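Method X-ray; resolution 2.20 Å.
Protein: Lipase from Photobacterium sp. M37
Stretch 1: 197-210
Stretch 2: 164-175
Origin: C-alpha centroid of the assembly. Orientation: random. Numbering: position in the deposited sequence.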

# COMPACT_ATOMS: atom_id res chain seq x y z
N GLN A 197 11.74 6.41 -20.88
CA GLN A 197 10.37 6.40 -21.37
C GLN A 197 10.01 4.99 -21.83
O GLN A 197 8.85 4.67 -22.05
CB GLN A 197 10.23 7.40 -22.54
CG GLN A 197 8.79 7.62 -23.04
CD GLN A 197 7.93 8.50 -22.13
OE1 GLN A 197 8.14 9.71 -22.02
NE2 GLN A 197 6.94 7.88 -21.47
N ASN A 198 11.03 4.15 -21.96
CA ASN A 198 10.81 2.79 -22.42
C ASN A 198 10.48 1.78 -21.34
O ASN A 198 10.63 0.57 -21.53
CB ASN A 198 12.03 2.32 -23.22
CG ASN A 198 12.23 3.17 -24.46
OD1 ASN A 198 11.30 3.37 -25.24
ND2 ASN A 198 13.45 3.68 -24.64
N ILE A 199 10.03 2.26 -20.20
CA ILE A 199 9.65 1.33 -19.15
C ILE A 199 8.12 1.33 -19.04
O ILE A 199 7.49 2.38 -19.17
CB ILE A 199 10.31 1.71 -17.82
CG1 ILE A 199 9.60 0.99 -16.67
CG2 ILE A 199 10.31 3.20 -17.66
CD1 ILE A 199 10.12 1.35 -15.34
N ASP A 200 7.55 0.14 -18.87
CA ASP A 200 6.10 -0.05 -18.74
C ASP A 200 5.79 -0.10 -17.25
O ASP A 200 6.18 -1.05 -16.55
CB ASP A 200 5.65 -1.36 -19.40
CG ASP A 200 5.64 -1.28 -20.92
OD1 ASP A 200 6.35 -0.43 -21.48
OD2 ASP A 200 4.93 -2.09 -21.56
N ILE A 201 5.09 0.93 -16.78
CA ILE A 201 4.75 1.05 -15.38
C ILE A 201 3.31 0.69 -15.07
O ILE A 201 2.39 1.24 -15.66
CB ILE A 201 5.00 2.50 -14.88
CG1 ILE A 201 6.48 2.87 -15.09
CG2 ILE A 201 4.56 2.64 -13.41
CD1 ILE A 201 6.83 4.30 -14.72
N SER A 202 3.13 -0.24 -14.15
CA SER A 202 1.79 -0.64 -13.72
C SER A 202 1.77 -0.70 -12.20
O SER A 202 2.82 -0.72 -11.56
CB SER A 202 1.45 -2.02 -14.26
OG SER A 202 2.46 -2.92 -13.84
N THR A 203 0.58 -0.76 -11.62
CA THR A 203 0.48 -0.84 -10.18
C THR A 203 -0.75 -1.60 -9.72
O THR A 203 -1.84 -1.45 -10.29
CB THR A 203 0.49 0.58 -9.55
OG1 THR A 203 0.38 0.46 -8.13
CG2 THR A 203 -0.68 1.41 -10.07
N ILE A 204 -0.56 -2.42 -8.69
CA ILE A 204 -1.65 -3.19 -8.10
C ILE A 204 -1.64 -2.89 -6.61
O ILE A 204 -1.00 -3.57 -5.82
CB ILE A 204 -1.48 -4.72 -8.35
CG1 ILE A 204 -1.55 -4.99 -9.85
CG2 ILE A 204 -2.63 -5.50 -7.70
CD1 ILE A 204 -1.43 -6.48 -10.21
N PRO A 205 -2.34 -1.82 -6.20
CA PRO A 205 -2.42 -1.42 -4.79
C PRO A 205 -3.60 -2.04 -4.07
O PRO A 205 -4.73 -1.98 -4.55
CB PRO A 205 -2.57 0.09 -4.89
CG PRO A 205 -3.45 0.23 -6.11
CD PRO A 205 -2.92 -0.80 -7.09
N PHE A 206 -3.34 -2.64 -2.91
CA PHE A 206 -4.38 -3.27 -2.10
C PHE A 206 -4.79 -2.44 -0.89
O PHE A 206 -3.97 -1.73 -0.31
CB PHE A 206 -3.90 -4.63 -1.55
CG PHE A 206 -3.53 -5.64 -2.60
CD1 PHE A 206 -2.27 -5.61 -3.21
CD2 PHE A 206 -4.43 -6.62 -2.99
CE1 PHE A 206 -1.93 -6.52 -4.21
CE2 PHE A 206 -4.10 -7.54 -3.99
CZ PHE A 206 -2.84 -7.49 -4.59
N ALA A 207 -6.07 -2.52 -0.55
CA ALA A 207 -6.60 -1.91 0.67
C ALA A 207 -6.14 -0.50 1.01
O ALA A 207 -5.96 -0.17 2.19
CB ALA A 207 -6.26 -2.84 1.83
N GLY A 208 -5.97 0.34 0.01
CA GLY A 208 -5.48 1.67 0.29
C GLY A 208 -6.52 2.75 0.44
O GLY A 208 -7.59 2.71 -0.20
N PRO A 209 -6.26 3.73 1.32
CA PRO A 209 -7.21 4.83 1.50
C PRO A 209 -6.92 5.82 0.36
O PRO A 209 -5.98 5.61 -0.40
CB PRO A 209 -6.82 5.40 2.85
CG PRO A 209 -5.30 5.21 2.87
CD PRO A 209 -5.14 3.81 2.27
N THR A 210 -7.72 6.87 0.25
CA THR A 210 -7.56 7.88 -0.80
C THR A 210 -6.32 8.73 -0.59
O THR A 210 -6.16 9.37 0.45
CB THR A 210 -8.76 8.86 -0.86
OG1 THR A 210 -8.96 9.44 0.44
CG2 THR A 210 -10.06 8.15 -1.30
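Stretch 2 164-175: GKAKICVTGHSK

Neighbouring strands that run the same way cannot pair residue to residue through their own hydrogen bonds; every second residue of one strand instead bonds to the positions before and after its partner on the other, while the residues between turn their N-H and C=O away. The segment 164-175 of this lipase illustrates the rule. Its central part is extended, roughly from A166 to H173, and lies alongside the strand that spans about I199 to F206. The two N-to-C directions differ by 19° (signed crossing angle -19°), the axes approach to 4.4 Å, and together the segments bury 875 Å².

The register is continuous: I199 lies beside A166, D200 beside K167, I201 beside I168, S202 beside C169 and T203 beside V170, with CA atoms 4.5 to 5.1 Å apart. The backbone ladder steps along this register. A166 N donates to N198 O (3.3 Å) and D200 N to A166 O (2.9 Å); I168 N then reaches D200 O at 2.9 Å in a nearly linear bond, and S202 N returns to I168 O at 3.0 Å. The alternation continues with V170 N to S202 O (2.8 Å) and I204 N to V170 O (3.1 Å). Further on, G172 N and I204 O stand 3.9 Å apart, too far for a hydrogen bond, and the T171 hydroxyl takes up that carbonyl instead, OG1 donating to I204 O at 2.6 Å. Main-chain bonding resumes where F206 N meets G172 O (2.9 Å), and a weak bond from S174 N to F206 O (3.1 Å) follows.

A second side-chain bond reinforces the ladder: T203 OG1 donates to V170 O at 2.6 Å, so this carbonyl accepts from both T203 OG1 and I204 N. CA-H groups supplement the same acceptors, as in I199 CA to A166 O (3.2 Å) and C169 CA to S202 O (3.2 Å). One water donates to I168 O at 3.1 Å and lies 2.6 Å from S202 OG, linking the two strands.

Side chains alternate between the faces of the sheet. I199, I201 and T203 share one face with A166, I168 and V170; there I199 CD1 packs very closely on I168 CD1, at 3.0 Å, and I199 CG1 lies 4.3 Å from A166 CB. D200 and S202 share the other with K167 and C169, whose SG is 4.2 Å from I204 CG1. Nearby, the F206 ring presents its edge to T171, with CE1 3.6 Å from T171 OG1, while F206 CB meets the edge of the H173 ring at CD2 (4.0 Å).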

# COMPACT_ATOMS: atom_id res chain seq x y z
N GLY A 164 16.80 2.59 -21.33
CA GLY A 164 16.51 1.17 -21.24
C GLY A 164 15.06 0.77 -21.26
O GLY A 164 14.16 1.53 -20.90
N LYS A 165 14.83 -0.47 -21.67
CA LYS A 165 13.50 -1.02 -21.74
C LYS A 165 13.30 -1.92 -20.52
O LYS A 165 14.16 -2.74 -20.20
CB LYS A 165 13.35 -1.82 -23.04
CG LYS A 165 12.03 -2.56 -23.21
CD LYS A 165 12.08 -3.42 -24.48
CE LYS A 165 10.76 -4.13 -24.73
NZ LYS A 165 9.67 -3.19 -25.09
N ALA A 166 12.16 -1.76 -19.84
CA ALA A 166 11.87 -2.56 -18.66
C ALA A 166 10.39 -2.60 -18.34
O ALA A 166 9.58 -1.91 -18.94
CB ALA A 166 12.64 -2.01 -17.44
N LYS A 167 10.06 -3.40 -17.35
CA LYS A 167 8.68 -3.56 -16.91
C LYS A 167 8.75 -3.41 -15.39
O LYS A 167 9.58 -4.02 -14.72
CB LYS A 167 8.22 -4.96 -17.32
CG LYS A 167 6.88 -5.43 -16.84
CD LYS A 167 6.89 -6.97 -16.82
CE LYS A 167 5.50 -7.59 -16.84
NZ LYS A 167 4.88 -7.46 -18.19
N ILE A 168 7.91 -2.55 -14.84
CA ILE A 168 7.90 -2.37 -13.40
C ILE A 168 6.48 -2.35 -12.88
O ILE A 168 5.65 -1.62 -13.39
CB ILE A 168 8.59 -1.04 -12.96
CG1 ILE A 168 10.08 -1.09 -13.32
CG2 ILE A 168 8.41 -0.81 -11.45
CD1 ILE A 168 10.90 0.04 -12.74
N CYS A 169 6.20 -3.19 -11.87
CA CYS A 169 4.90 -3.19 -11.23
C CYS A 169 5.14 -2.65 -9.80
O CYS A 169 6.03 -3.12 -9.09
CB CYS A 169 4.30 -4.60 -11.15
SG CYS A 169 2.60 -4.59 -10.53
N VAL A 170 4.37 -1.65 -9.39
CA VAL A 170 4.53 -1.10 -8.04
C VAL A 170 3.33 -1.57 -7.25
O VAL A 170 2.19 -1.32 -7.62
CB VAL A 170 4.55 0.45 -8.06
CG1 VAL A 170 4.99 0.97 -6.69
CG2 VAL A 170 5.47 0.96 -9.21
N THR A 171 3.59 -2.28 -6.15
CA THR A 171 2.52 -2.81 -5.33
C THR A 171 2.70 -2.49 -3.83
O THR A 171 3.79 -2.11 -3.39
CB THR A 171 2.39 -4.33 -5.53
OG1 THR A 171 1.18 -4.80 -4.95
CG2 THR A 171 3.55 -5.06 -4.87
N GLY A 172 1.63 -2.65 -3.07
CA GLY A 172 1.68 -2.38 -1.65
C GLY A 172 0.30 -2.53 -1.05
O GLY A 172 -0.70 -2.42 -1.77
N HIS A 173 0.26 -2.77 0.26
CA HIS A 173 -0.98 -2.97 1.02
C HIS A 173 -1.15 -1.90 2.11
O HIS A 173 -0.17 -1.43 2.67
CB HIS A 173 -0.95 -4.37 1.65
CG HIS A 173 -2.08 -4.65 2.60
ND1 HIS A 173 -2.00 -4.38 3.96
CD2 HIS A 173 -3.31 -5.18 2.40
CE1 HIS A 173 -3.13 -4.73 4.54
NE2 HIS A 173 -3.94 -5.22 3.62
N SER A 174 -2.40 -1.54 2.41
CA SER A 174 -2.69 -0.56 3.46
C SER A 174 -2.13 0.81 3.05
O SER A 174 -2.39 1.28 1.95
CB SER A 174 -2.08 -1.04 4.79
OG SER A 174 -2.54 -0.29 5.90
N LYS A 175 -1.39 1.48 3.93
CA LYS A 175 -0.79 2.75 3.54
C LYS A 175 0.03 2.49 2.26
O LYS A 175 0.16 3.37 1.39
CB LYS A 175 0.14 3.26 4.64
CG LYS A 175 -0.53 4.10 5.70
CD LYS A 175 0.52 4.68 6.64
CE LYS A 175 -0.07 5.76 7.54
NZ LYS A 175 0.92 6.30 8.51
O HOH W 1 4.29 -3.32 -15.61